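Local coordinates for protein homoserine dehydrogenase (Thermoplasma acidophilum, PDB 3ING) that probably catalyses the NADPH-dependent interconversion of aspartate semialdehyde and L-homoserine, a step on the routes to threonine and methionine, at residues I7-T12 against N18-I23; G13-N18 against V87-A92; Y141-A146 against Y307-A312. All coordinates share one frame; numbering follows the deposited sequence.

Interaction 1: residues I7-T12 against N18-I23; sequences IILMGT and NVLRII. With NDP (NADPH dihydro-nicotinamide-adenine-dinucleotide phosphate), chain C.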
loop_
_atom_site.group_PDB
_atom_site.type_symbol
_atom_site.label_atom_id
_atom_site.label_comp_id
_atom_site.label_asym_id
_atom_site.label_seq_id
_atom_site.Cartn_x
_atom_site.Cartn_y
_atom_site.Cartn_z
ATOM N N ILE A 7 -6.295 19.403 -14.967
ATOM C CA ILE A 7 -6.442 18.144 -15.708
ATOM C C ILE A 7 -7.450 18.245 -16.853
ATOM O O ILE A 7 -8.334 19.148 -16.911
ATOM C CB ILE A 7 -6.804 16.938 -14.782
ATOM C CG1 ILE A 7 -8.340 16.870 -14.543
ATOM C CG2 ILE A 7 -5.954 16.997 -13.498
ATOM C CD1 ILE A 7 -8.792 15.753 -13.727
ATOM N N ILE A 8 -7.265 17.324 -17.791
ATOM C CA ILE A 8 -8.190 17.110 -18.878
ATOM C C ILE A 8 -8.683 15.685 -18.702
ATOM O O ILE A 8 -7.880 14.765 -18.534
ATOM C CB ILE A 8 -7.519 17.280 -20.255
ATOM C CG1 ILE A 8 -7.256 18.779 -20.543
ATOM C CG2 ILE A 8 -8.401 16.684 -21.318
ATOM C CD1 ILE A 8 -6.214 19.030 -21.673
ATOM N N LEU A 9 -10.003 15.497 -18.726
ATOM C CA LEU A 9 -10.588 14.180 -18.510
ATOM C C LEU A 9 -11.265 13.682 -19.790
ATOM O O LEU A 9 -12.221 14.276 -20.233
ATOM C CB LEU A 9 -11.640 14.231 -17.396
ATOM C CG LEU A 9 -12.395 12.922 -17.081
ATOM C CD1 LEU A 9 -11.362 11.775 -16.784
ATOM C CD2 LEU A 9 -13.428 13.067 -15.929
HETATM N N MSE A 10 -10.817 12.546 -20.303
HETATM C CA MSE A 10 -11.393 11.929 -21.467
HETATM C C MSE A 10 -12.228 10.734 -21.010
HETATM O O MSE A 10 -11.671 9.785 -20.476
HETATM C CB MSE A 10 -10.297 11.399 -22.378
HETATM C CG MSE A 10 -9.344 12.401 -22.969
HETATM SE SE MSE A 10 -9.999 13.070 -24.645
HETATM C CE MSE A 10 -10.257 11.533 -25.764
ATOM N N GLY A 11 -13.544 10.790 -21.207
ATOM C CA GLY A 11 -14.439 9.712 -20.779
ATOM C C GLY A 11 -15.077 10.019 -19.456
ATOM O O GLY A 11 -14.389 10.250 -18.469
ATOM N N THR A 12 -16.403 10.042 -19.454
ATOM C CA THR A 12 -17.224 10.379 -18.284
ATOM C C THR A 12 -18.368 9.372 -18.089
ATOM O O THR A 12 -19.562 9.753 -17.901
ATOM C CB THR A 12 -17.788 11.782 -18.416
ATOM O OG1 THR A 12 -18.193 11.979 -19.772
ATOM C CG2 THR A 12 -16.705 12.806 -18.064
ATOM N N ASN A 18 -17.538 9.401 -11.810
ATOM C CA ASN A 18 -17.122 9.285 -10.406
ATOM C C ASN A 18 -15.808 9.997 -10.133
ATOM O O ASN A 18 -15.541 10.439 -9.016
ATOM C CB ASN A 18 -17.029 7.805 -9.978
ATOM C CG ASN A 18 -18.379 7.223 -9.595
ATOM O OD1 ASN A 18 -19.139 7.874 -8.900
ATOM N ND2 ASN A 18 -18.682 6.010 -10.071
ATOM N N VAL A 19 -14.960 10.082 -11.151
ATOM C CA VAL A 19 -13.730 10.843 -11.001
ATOM C C VAL A 19 -14.062 12.331 -10.747
ATOM O O VAL A 19 -13.530 12.963 -9.820
ATOM C CB VAL A 19 -12.772 10.658 -12.211
ATOM C CG1 VAL A 19 -11.732 11.754 -12.227
ATOM C CG2 VAL A 19 -12.079 9.235 -12.187
ATOM N N LEU A 20 -15.016 12.854 -11.509
ATOM C CA LEU A 20 -15.483 14.210 -11.296
ATOM C C LEU A 20 -16.126 14.357 -9.912
ATOM O O LEU A 20 -15.899 15.332 -9.219
ATOM C CB LEU A 20 -16.505 14.593 -12.383
ATOM C CG LEU A 20 -15.999 14.799 -13.811
ATOM C CD1 LEU A 20 -17.114 15.287 -14.733
ATOM C CD2 LEU A 20 -14.831 15.777 -13.831
ATOM N N ARG A 21 -16.928 13.386 -9.505
ATOM C CA ARG A 21 -17.574 13.474 -8.192
ATOM C C ARG A 21 -16.538 13.559 -7.088
ATOM O O ARG A 21 -16.651 14.413 -6.191
ATOM C CB ARG A 21 -18.485 12.272 -7.936
ATOM C CG ARG A 21 -19.788 12.256 -8.760
ATOM C CD ARG A 21 -20.711 11.076 -8.424
ATOM N NE ARG A 21 -21.865 11.048 -9.325
ATOM C CZ ARG A 21 -22.087 10.156 -10.286
ATOM N NH1 ARG A 21 -21.264 9.143 -10.502
ATOM N NH2 ARG A 21 -23.186 10.254 -11.010
ATOM N N ILE A 22 -15.519 12.700 -7.156
ATOM C CA ILE A 22 -14.460 12.677 -6.137
ATOM C C ILE A 22 -13.671 13.968 -6.133
ATOM O O ILE A 22 -13.421 14.532 -5.077
ATOM C CB ILE A 22 -13.545 11.432 -6.290
ATOM C CG1 ILE A 22 -14.367 10.183 -5.939
ATOM C CG2 ILE A 22 -12.298 11.509 -5.362
ATOM C CD1 ILE A 22 -13.704 8.846 -6.184
ATOM N N ILE A 23 -13.339 14.480 -7.311
ATOM C CA ILE A 23 -12.626 15.747 -7.417
ATOM C C ILE A 23 -13.458 16.876 -6.830
ATOM O O ILE A 23 -12.958 17.719 -6.076
ATOM C CB ILE A 23 -12.231 16.083 -8.899
ATOM C CG1 ILE A 23 -11.173 15.093 -9.386
ATOM C CG2 ILE A 23 -11.799 17.612 -9.016
ATOM C CD1 ILE A 23 -10.816 15.159 -10.889
HETATM P PA NDP C . -18.050 3.505 -19.851
HETATM O O1A NDP C . -19.073 3.551 -18.790
HETATM O O2A NDP C . -18.437 2.841 -21.118
HETATM O O5B NDP C . -17.566 4.994 -20.227
HETATM C C5B NDP C . -16.683 5.325 -21.279
HETATM C C4B NDP C . -16.657 6.830 -21.491
HETATM O O4B NDP C . -15.864 7.181 -22.595
HETATM C C3B NDP C . -18.044 7.386 -21.842
HETATM O O3B NDP C . -18.153 8.750 -21.468
HETATM C C2B NDP C . -18.083 7.261 -23.327
HETATM O O2B NDP C . -18.986 8.125 -23.958
HETATM C C1B NDP C . -16.678 7.700 -23.645
HETATM N N9A NDP C . -16.155 7.226 -24.920
HETATM C C8A NDP C . -16.407 6.081 -25.624
HETATM N N7A NDP C . -15.601 6.090 -26.732
HETATM C C5A NDP C . -14.865 7.211 -26.712
HETATM C C6A NDP C . -13.929 7.681 -27.610
HETATM N N6A NDP C . -13.404 6.869 -28.524
HETATM N N1A NDP C . -13.352 8.857 -27.290
HETATM C C2A NDP C . -13.691 9.599 -26.177
HETATM N N3A NDP C . -14.622 9.141 -25.263
HETATM C C4A NDP C . -15.182 7.936 -25.576
HETATM O O3 NDP C . -16.712 2.817 -19.285
HETATM P PN NDP C . -16.261 2.730 -17.744
HETATM O O1N NDP C . -17.000 1.612 -17.082
HETATM O O2N NDP C . -16.341 4.116 -17.187
HETATM O O5D NDP C . -14.709 2.267 -17.848
HETATM C C5D NDP C . -13.817 3.257 -18.362
HETATM C C4D NDP C . -12.410 2.672 -18.427
HETATM O O4D NDP C . -12.037 2.312 -17.116
HETATM C C3D NDP C . -12.305 1.412 -19.243
HETATM O O3D NDP C . -11.159 1.393 -20.102
HETATM C C2D NDP C . -12.268 0.301 -18.211
HETATM O O2D NDP C . -11.593 -0.843 -18.661
HETATM C C1D NDP C . -11.544 0.981 -17.073
HETATM N N1N NDP C . -11.771 0.361 -15.779
HETATM C C2N NDP C . -13.052 0.227 -15.311
HETATM C C3N NDP C . -13.351 -0.513 -14.176
HETATM C C7N NDP C . -14.736 -0.491 -13.651
HETATM O O7N NDP C . -14.864 -0.537 -12.281
HETATM N N7N NDP C . -15.791 -0.308 -14.434
HETATM C C4N NDP C . -12.254 -0.921 -13.200
HETATM C C5N NDP C . -10.891 -0.693 -13.793
HETATM C C6N NDP C . -10.707 -0.059 -15.020
HETATM P P2B NDP C . -20.541 8.211 -23.577
HETATM O O1X NDP C . -21.034 9.089 -24.694
HETATM O O2X NDP C . -20.774 8.685 -22.112
HETATM O O3X NDP C . -21.022 6.801 -23.716
#
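I7, L9 and T12 lie over V19, L20 and I23 in the opening strand-turn-helix unit of a Rossmann fold, a worked example of how a strand and the helix that follows it share a hydrophobic seam. The short axes of strand 7-10 and helix 18-23 pass 10.8 Å apart at 150°, a gap wide enough that side chains alone bridge it. At one end I7 and I23 meet tip to tip, CD1 to CD1 at 3.5 Å. The I7 branch gets there by holding CG1 between the backbone N and the carbonyl carbon (chi1 85°). L9 instead sets CG opposite its backbone N (chi1 178°), which sends CD2 down onto the helix. L9 CD2 lies 3.7 Å from L20 CD2, the two side chains crossing at a slant, and V19 CG1 is 4.3 Å from L9 CD2, a looser contact. T12 closes the seam where the strand gives way to the glycine-rich turn: its CG2 brushes L20 CD1, while its OG1 is held by the backbone oxygen of S41. From this position the T12 amide N donates to O3B of the NADPH adenosine ribose at 3.0 Å.

Interaction 2: residues G13-N18 against V87-A92; sequences GNVGLN and VDCTPA. With NDP (NADPH dihydro-nicotinamide-adenine-dinucleotide phosphate), chain C.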
loop_
_atom_site.group_PDB
_atom_site.type_symbol
_atom_site.label_atom_id
_atom_site.label_comp_id
_atom_site.label_asym_id
_atom_site.label_seq_id
_atom_site.Cartn_x
_atom_site.Cartn_y
_atom_site.Cartn_z
ATOM N N GLY A 13 -17.989 8.095 -18.124
ATOM C CA GLY A 13 -18.917 6.999 -17.894
ATOM C C GLY A 13 -18.909 6.585 -16.435
ATOM O O GLY A 13 -18.759 7.427 -15.552
ATOM N N ASN A 14 -19.057 5.292 -16.169
ATOM C CA ASN A 14 -19.084 4.772 -14.801
ATOM C C ASN A 14 -17.915 5.287 -13.987
ATOM O O ASN A 14 -18.067 5.744 -12.854
ATOM C CB ASN A 14 -19.041 3.241 -14.806
ATOM C CG ASN A 14 -20.305 2.629 -15.338
ATOM O OD1 ASN A 14 -21.234 3.338 -15.642
ATOM N ND2 ASN A 14 -20.331 1.321 -15.503
ATOM N N VAL A 15 -16.736 5.220 -14.567
ATOM C CA VAL A 15 -15.544 5.594 -13.819
ATOM C C VAL A 15 -15.310 7.111 -13.894
ATOM O O VAL A 15 -15.137 7.759 -12.888
ATOM C CB VAL A 15 -14.277 4.831 -14.326
ATOM C CG1 VAL A 15 -13.029 5.385 -13.671
ATOM C CG2 VAL A 15 -14.381 3.300 -14.084
ATOM N N GLY A 16 -15.292 7.665 -15.102
ATOM C CA GLY A 16 -15.050 9.091 -15.284
ATOM C C GLY A 16 -16.026 10.035 -14.593
ATOM O O GLY A 16 -15.604 11.054 -14.030
ATOM N N LEU A 17 -17.323 9.717 -14.560
ATOM C CA LEU A 17 -18.236 10.619 -13.829
ATOM C C LEU A 17 -17.912 10.571 -12.328
ATOM O O LEU A 17 -17.965 11.586 -11.665
ATOM C CB LEU A 17 -19.688 10.290 -14.113
ATOM C CG LEU A 17 -20.734 11.350 -13.797
ATOM C CD1 LEU A 17 -20.407 12.703 -14.463
ATOM C CD2 LEU A 17 -22.133 10.852 -14.219
ATOM N N ASN A 18 -17.538 9.401 -11.810
ATOM C CA ASN A 18 -17.122 9.285 -10.406
ATOM C C ASN A 18 -15.808 9.997 -10.133
ATOM O O ASN A 18 -15.541 10.439 -9.016
ATOM C CB ASN A 18 -17.029 7.805 -9.978
ATOM C CG ASN A 18 -18.379 7.223 -9.595
ATOM O OD1 ASN A 18 -19.139 7.874 -8.900
ATOM N ND2 ASN A 18 -18.682 6.010 -10.071
ATOM N N VAL A 87 -6.277 12.538 -18.208
ATOM C CA VAL A 87 -6.831 11.362 -17.571
ATOM C C VAL A 87 -7.674 10.605 -18.609
ATOM O O VAL A 87 -8.584 11.164 -19.230
ATOM C CB VAL A 87 -7.694 11.739 -16.369
ATOM C CG1 VAL A 87 -8.228 10.441 -15.672
ATOM C CG2 VAL A 87 -6.923 12.654 -15.412
ATOM N N ASP A 88 -7.325 9.339 -18.818
ATOM C CA ASP A 88 -8.015 8.470 -19.773
ATOM C C ASP A 88 -8.950 7.506 -19.082
ATOM O O ASP A 88 -8.503 6.550 -18.465
ATOM C CB ASP A 88 -6.997 7.674 -20.582
ATOM C CG ASP A 88 -7.631 6.809 -21.653
ATOM O OD1 ASP A 88 -8.839 6.943 -21.858
ATOM O OD2 ASP A 88 -6.900 6.005 -22.313
ATOM N N CYS A 89 -10.245 7.806 -19.142
ATOM C CA CYS A 89 -11.265 6.907 -18.682
ATOM C C CYS A 89 -12.145 6.436 -19.862
ATOM O O CYS A 89 -13.367 6.212 -19.713
ATOM C CB CYS A 89 -12.120 7.603 -17.620
ATOM S SG CYS A 89 -11.217 7.879 -16.062
ATOM N N THR A 90 -11.549 6.337 -21.028
ATOM C CA THR A 90 -12.262 5.871 -22.236
ATOM C C THR A 90 -12.197 4.335 -22.275
ATOM O O THR A 90 -11.381 3.746 -21.606
ATOM C CB THR A 90 -11.632 6.415 -23.529
ATOM O OG1 THR A 90 -10.312 5.874 -23.655
ATOM C CG2 THR A 90 -11.571 7.954 -23.515
ATOM N N PRO A 91 -13.097 3.684 -23.042
ATOM C CA PRO A 91 -13.073 2.233 -23.141
ATOM C C PRO A 91 -11.897 1.722 -23.942
ATOM O O PRO A 91 -11.318 2.455 -24.763
ATOM C CB PRO A 91 -14.385 1.922 -23.901
ATOM C CG PRO A 91 -15.152 3.167 -23.972
ATOM C CD PRO A 91 -14.182 4.255 -23.844
ATOM N N ALA A 92 -11.568 0.449 -23.742
ATOM C CA ALA A 92 -10.522 -0.208 -24.483
ATOM C C ALA A 92 -10.802 -0.275 -25.963
ATOM O O ALA A 92 -11.867 -0.687 -26.386
ATOM C CB ALA A 92 -10.308 -1.633 -23.939
HETATM P PA NDP C . -18.050 3.505 -19.851
HETATM O O1A NDP C . -19.073 3.551 -18.790
HETATM O O2A NDP C . -18.437 2.841 -21.118
HETATM O O5B NDP C . -17.566 4.994 -20.227
HETATM C C5B NDP C . -16.683 5.325 -21.279
HETATM C C4B NDP C . -16.657 6.830 -21.491
HETATM O O4B NDP C . -15.864 7.181 -22.595
HETATM C C3B NDP C . -18.044 7.386 -21.842
HETATM O O3B NDP C . -18.153 8.750 -21.468
HETATM C C2B NDP C . -18.083 7.261 -23.327
HETATM O O2B NDP C . -18.986 8.125 -23.958
HETATM C C1B NDP C . -16.678 7.700 -23.645
HETATM N N9A NDP C . -16.155 7.226 -24.920
HETATM C C8A NDP C . -16.407 6.081 -25.624
HETATM N N7A NDP C . -15.601 6.090 -26.732
HETATM C C5A NDP C . -14.865 7.211 -26.712
HETATM C C6A NDP C . -13.929 7.681 -27.610
HETATM N N6A NDP C . -13.404 6.869 -28.524
HETATM N N1A NDP C . -13.352 8.857 -27.290
HETATM C C2A NDP C . -13.691 9.599 -26.177
HETATM N N3A NDP C . -14.622 9.141 -25.263
HETATM C C4A NDP C . -15.182 7.936 -25.576
HETATM O O3 NDP C . -16.712 2.817 -19.285
HETATM P PN NDP C . -16.261 2.730 -17.744
HETATM O O1N NDP C . -17.000 1.612 -17.082
HETATM O O2N NDP C . -16.341 4.116 -17.187
HETATM O O5D NDP C . -14.709 2.267 -17.848
HETATM C C5D NDP C . -13.817 3.257 -18.362
HETATM C C4D NDP C . -12.410 2.672 -18.427
HETATM O O4D NDP C . -12.037 2.312 -17.116
HETATM C C3D NDP C . -12.305 1.412 -19.243
HETATM O O3D NDP C . -11.159 1.393 -20.102
HETATM C C2D NDP C . -12.268 0.301 -18.211
HETATM O O2D NDP C . -11.593 -0.843 -18.661
HETATM C C1D NDP C . -11.544 0.981 -17.073
HETATM N N1N NDP C . -11.771 0.361 -15.779
HETATM C C2N NDP C . -13.052 0.227 -15.311
HETATM C C3N NDP C . -13.351 -0.513 -14.176
HETATM C C7N NDP C . -14.736 -0.491 -13.651
HETATM O O7N NDP C . -14.864 -0.537 -12.281
HETATM N N7N NDP C . -15.791 -0.308 -14.434
HETATM C C4N NDP C . -12.254 -0.921 -13.200
HETATM C C5N NDP C . -10.891 -0.693 -13.793
HETATM C C6N NDP C . -10.707 -0.059 -15.020
HETATM P P2B NDP C . -20.541 8.211 -23.577
HETATM O O1X NDP C . -21.034 9.089 -24.694
HETATM O O2X NDP C . -20.774 8.685 -22.112
HETATM O O3X NDP C . -21.022 6.801 -23.716
HETATM O O HOH W 1 -15.526 6.634 -17.859
#
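The backbones come close where the beginning of helix 14-29 passes the end of strand 85-88, G16 CA lying 5.5 Å from C89 CA. C89 CB rests on the bare CA of G16 at 4.0 Å, and SG, anti to the carbonyl carbon (chi1 -70°), is carried to V15 CG1. A CB on G16 would sit only 3.5 Å from C89 CB. G13 and G16 belong to the GxGxxG signature of Rossmann dinucleotide-binding folds, and the start of the helix duly faces the pyrophosphate. V15 N points almost straight at NADPH O2N (2.9 Å, 171°). The amide of N14 donates to O1A. A bound water links both segments to the cofactor, accepting from G13 N and G16 N and donating to C89 O. The same water also donates to NADPH O2N. N14 lays CB beside the phosphate oxygens and gives its ND2 to G199 O; an alanine here would probably cost G199 O its side-chain partner, leaving it the bond to NADPH, and strip the side-chain cover from beside O1N. Beyond C89, D88 OD1 takes T90 N in an Asx turn and T90 OG1 on its syn lone pair (2.6 Å), while T90 O accepts from the ribose O3D at 2.8 Å.

Interaction 3: residues Y141-A146 against Y307-A312; sequences YEATVA and YETAGA. With NA (sodium ion), chain B; NDP (NADPH dihydro-nicotinamide-adenine-dinucleotide phosphate), chain C.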
loop_
_atom_site.group_PDB
_atom_site.type_symbol
_atom_site.label_atom_id
_atom_site.label_comp_id
_atom_site.label_asym_id
_atom_site.label_seq_id
_atom_site.Cartn_x
_atom_site.Cartn_y
_atom_site.Cartn_z
ATOM N N TYR A 141 -1.063 4.344 -13.740
ATOM C CA TYR A 141 -2.074 3.381 -14.184
ATOM C C TYR A 141 -2.631 2.486 -13.080
ATOM O O TYR A 141 -2.992 1.330 -13.297
ATOM C CB TYR A 141 -1.491 2.604 -15.371
ATOM C CG TYR A 141 -0.052 2.111 -15.196
ATOM C CD1 TYR A 141 0.212 0.908 -14.557
ATOM C CD2 TYR A 141 1.025 2.833 -15.684
ATOM C CE1 TYR A 141 1.517 0.438 -14.397
ATOM C CE2 TYR A 141 2.337 2.359 -15.537
ATOM C CZ TYR A 141 2.572 1.171 -14.876
ATOM O OH TYR A 141 3.867 0.691 -14.713
ATOM N N GLU A 142 -2.773 3.060 -11.891
ATOM C CA GLU A 142 -3.335 2.317 -10.782
ATOM C C GLU A 142 -4.627 1.585 -11.112
ATOM O O GLU A 142 -4.787 0.414 -10.796
ATOM C CB GLU A 142 -3.624 3.243 -9.609
ATOM C CG GLU A 142 -4.004 2.464 -8.336
ATOM C CD GLU A 142 -2.842 1.606 -7.865
ATOM O OE1 GLU A 142 -1.780 2.179 -7.592
ATOM O OE2 GLU A 142 -2.996 0.371 -7.818
ATOM N N ALA A 143 -5.572 2.290 -11.702
ATOM C CA ALA A 143 -6.885 1.735 -12.004
ATOM C C ALA A 143 -6.910 0.648 -13.067
ATOM O O ALA A 143 -7.920 -0.026 -13.207
ATOM C CB ALA A 143 -7.844 2.890 -12.412
ATOM N N THR A 144 -5.820 0.464 -13.822
ATOM C CA THR A 144 -5.790 -0.521 -14.891
ATOM C C THR A 144 -5.702 -1.973 -14.394
ATOM O O THR A 144 -6.033 -2.840 -15.149
ATOM C CB THR A 144 -4.614 -0.298 -15.859
ATOM O OG1 THR A 144 -3.369 -0.530 -15.148
ATOM C CG2 THR A 144 -4.686 1.123 -16.466
ATOM N N VAL A 145 -5.289 -2.227 -13.147
ATOM C CA VAL A 145 -5.302 -3.612 -12.614
ATOM C C VAL A 145 -5.968 -3.606 -11.238
ATOM O O VAL A 145 -5.502 -2.914 -10.325
ATOM C CB VAL A 145 -3.907 -4.214 -12.478
ATOM C CG1 VAL A 145 -3.985 -5.730 -11.935
ATOM C CG2 VAL A 145 -3.138 -4.132 -13.790
ATOM N N ALA A 146 -7.061 -4.343 -11.098
ATOM C CA ALA A 146 -7.794 -4.401 -9.826
ATOM C C ALA A 146 -8.249 -3.009 -9.439
ATOM O O ALA A 146 -7.806 -2.430 -8.448
ATOM C CB ALA A 146 -6.957 -5.041 -8.667
ATOM N N TYR A 307 -16.713 3.492 -8.472
ATOM C CA TYR A 307 -16.418 4.593 -7.554
ATOM C C TYR A 307 -14.997 4.443 -6.955
ATOM O O TYR A 307 -14.253 5.392 -6.844
ATOM C CB TYR A 307 -17.470 4.678 -6.465
ATOM C CG TYR A 307 -17.195 5.760 -5.462
ATOM C CD1 TYR A 307 -17.443 7.091 -5.759
ATOM C CD2 TYR A 307 -16.664 5.449 -4.220
ATOM C CE1 TYR A 307 -17.164 8.086 -4.854
ATOM C CE2 TYR A 307 -16.408 6.431 -3.295
ATOM C CZ TYR A 307 -16.647 7.747 -3.628
ATOM O OH TYR A 307 -16.350 8.710 -2.705
ATOM N N GLU A 308 -14.682 3.228 -6.509
ATOM C CA GLU A 308 -13.376 2.878 -5.948
ATOM C C GLU A 308 -12.293 2.948 -6.982
ATOM O O GLU A 308 -11.185 3.392 -6.708
ATOM C CB GLU A 308 -13.439 1.491 -5.312
ATOM C CG GLU A 308 -14.394 1.444 -4.106
ATOM C CD GLU A 308 -15.880 1.315 -4.432
ATOM O OE1 GLU A 308 -16.275 0.946 -5.555
ATOM O OE2 GLU A 308 -16.665 1.503 -3.500
ATOM N N THR A 309 -12.610 2.558 -8.200
ATOM C CA THR A 309 -11.678 2.699 -9.300
ATOM C C THR A 309 -11.392 4.182 -9.523
ATOM O O THR A 309 -10.246 4.575 -9.698
ATOM C CB THR A 309 -12.291 2.072 -10.577
ATOM O OG1 THR A 309 -12.528 0.664 -10.372
ATOM C CG2 THR A 309 -11.411 2.262 -11.855
ATOM N N ALA A 310 -12.428 5.012 -9.507
ATOM C CA ALA A 310 -12.259 6.483 -9.624
ATOM C C ALA A 310 -11.332 7.047 -8.512
ATOM O O ALA A 310 -10.531 7.955 -8.716
ATOM C CB ALA A 310 -13.671 7.179 -9.611
ATOM N N GLY A 311 -11.413 6.466 -7.330
ATOM C CA GLY A 311 -10.573 6.899 -6.234
ATOM C C GLY A 311 -9.115 6.571 -6.505
ATOM O O GLY A 311 -8.249 7.345 -6.176
ATOM N N ALA A 312 -8.875 5.460 -7.188
ATOM C CA ALA A 312 -7.517 5.056 -7.614
ATOM C C ALA A 312 -6.972 6.019 -8.649
ATOM O O ALA A 312 -5.820 6.478 -8.569
ATOM C CB ALA A 312 -7.548 3.582 -8.178
HETATM NA NA NA B . -5.332 -1.027 -8.632
HETATM P PA NDP C . -18.050 3.505 -19.851
HETATM O O1A NDP C . -19.073 3.551 -18.790
HETATM O O2A NDP C . -18.437 2.841 -21.118
HETATM O O5B NDP C . -17.566 4.994 -20.227
HETATM C C5B NDP C . -16.683 5.325 -21.279
HETATM C C4B NDP C . -16.657 6.830 -21.491
HETATM O O4B NDP C . -15.864 7.181 -22.595
HETATM C C3B NDP C . -18.044 7.386 -21.842
HETATM O O3B NDP C . -18.153 8.750 -21.468
HETATM C C2B NDP C . -18.083 7.261 -23.327
HETATM O O2B NDP C . -18.986 8.125 -23.958
HETATM C C1B NDP C . -16.678 7.700 -23.645
HETATM N N9A NDP C . -16.155 7.226 -24.920
HETATM C C8A NDP C . -16.407 6.081 -25.624
HETATM N N7A NDP C . -15.601 6.090 -26.732
HETATM C C5A NDP C . -14.865 7.211 -26.712
HETATM C C6A NDP C . -13.929 7.681 -27.610
HETATM N N6A NDP C . -13.404 6.869 -28.524
HETATM N N1A NDP C . -13.352 8.857 -27.290
HETATM C C2A NDP C . -13.691 9.599 -26.177
HETATM N N3A NDP C . -14.622 9.141 -25.263
HETATM C C4A NDP C . -15.182 7.936 -25.576
HETATM O O3 NDP C . -16.712 2.817 -19.285
HETATM P PN NDP C . -16.261 2.730 -17.744
HETATM O O1N NDP C . -17.000 1.612 -17.082
HETATM O O2N NDP C . -16.341 4.116 -17.187
HETATM O O5D NDP C . -14.709 2.267 -17.848
HETATM C C5D NDP C . -13.817 3.257 -18.362
HETATM C C4D NDP C . -12.410 2.672 -18.427
HETATM O O4D NDP C . -12.037 2.312 -17.116
HETATM C C3D NDP C . -12.305 1.412 -19.243
HETATM O O3D NDP C . -11.159 1.393 -20.102
HETATM C C2D NDP C . -12.268 0.301 -18.211
HETATM O O2D NDP C . -11.593 -0.843 -18.661
HETATM C C1D NDP C . -11.544 0.981 -17.073
HETATM N N1N NDP C . -11.771 0.361 -15.779
HETATM C C2N NDP C . -13.052 0.227 -15.311
HETATM C C3N NDP C . -13.351 -0.513 -14.176
HETATM C C7N NDP C . -14.736 -0.491 -13.651
HETATM O O7N NDP C . -14.864 -0.537 -12.281
HETATM N N7N NDP C . -15.791 -0.308 -14.434
HETATM C C4N NDP C . -12.254 -0.921 -13.200
HETATM C C5N NDP C . -10.891 -0.693 -13.793
HETATM C C6N NDP C . -10.707 -0.059 -15.020
HETATM P P2B NDP C . -20.541 8.211 -23.577
HETATM O O1X NDP C . -21.034 9.089 -24.694
HETATM O O2X NDP C . -20.774 8.685 -22.112
HETATM O O3X NDP C . -21.022 6.801 -23.716
#
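A143 and A312 let the loop 141-146 settle directly on helix 307-312, their CA atoms 5.5 Å apart, an instance of small residues allowing backbones to approach. The tight part runs along two methyl contacts. A143 CB touches T309 CG2 at 3.7 Å, and A312 CB presses against E142 CG at the same separation; between them A143 CB and A312 CB are less snug, at 4.3 Å. With OG1 beside the backbone N (chi1 -62°), T309 CG2 lies anti to that N, between A143 CB and the nicotinamide C4N, 3.6 Å from the latter. T309 OG1 is tied back to G305 O. A143 O also lies close to the ring, at C5N.

Away from this seam the two segments part, and the loop turns to the sodium site. E142 begins toward the helix but bends at chi2 (64°), swinging its carboxylate to the sodium ion, where OE2 binds at 2.8 Å alongside E142 O, V145 O and A146 O; V149 O adds a further ligand. The backbone amides of L151, F152 and S153 also hold this carboxylate, fixing its rotation. T144 faces off the helix, its OG1 donating in the carbonyl plane to Y141 O at 2.7 Å, and T144 O accepts from K217, the predicted proton donor. The looser side is that of the partly exposed Y307, whose OH is bonded to D292 O of the second subunit.

Within the fold, helix 306-321 is wedged between the loop and helix 14-29, whose N18 and V19 cover A310. The loop itself leads from strand 139-140 to helix 152-157, with helix 212-226 packed against T144 and V145.

Interactions 1 and 2 interlock along the chain, their segments alternating from residue 7 to residue 92, and they share helix 14-29 and N18. Their centres are about 7 Å apart, and strands 4-10 and 85-88 are parallel neighbours in one sheet, so both belong to a single Rossmann nucleotide-binding core. Interaction 3 follows later in sequence, its centre about 12 Å from that of interaction 1 and 10 Å from that of interaction 2. It brings in helix 306-321, which packs on helix 14-29. All three touch the same NADPH, at the adenosine ribose, the pyrophosphate and the nicotinamide respectively, so distant parts of the sequence jointly position the cofactor near the sodium site.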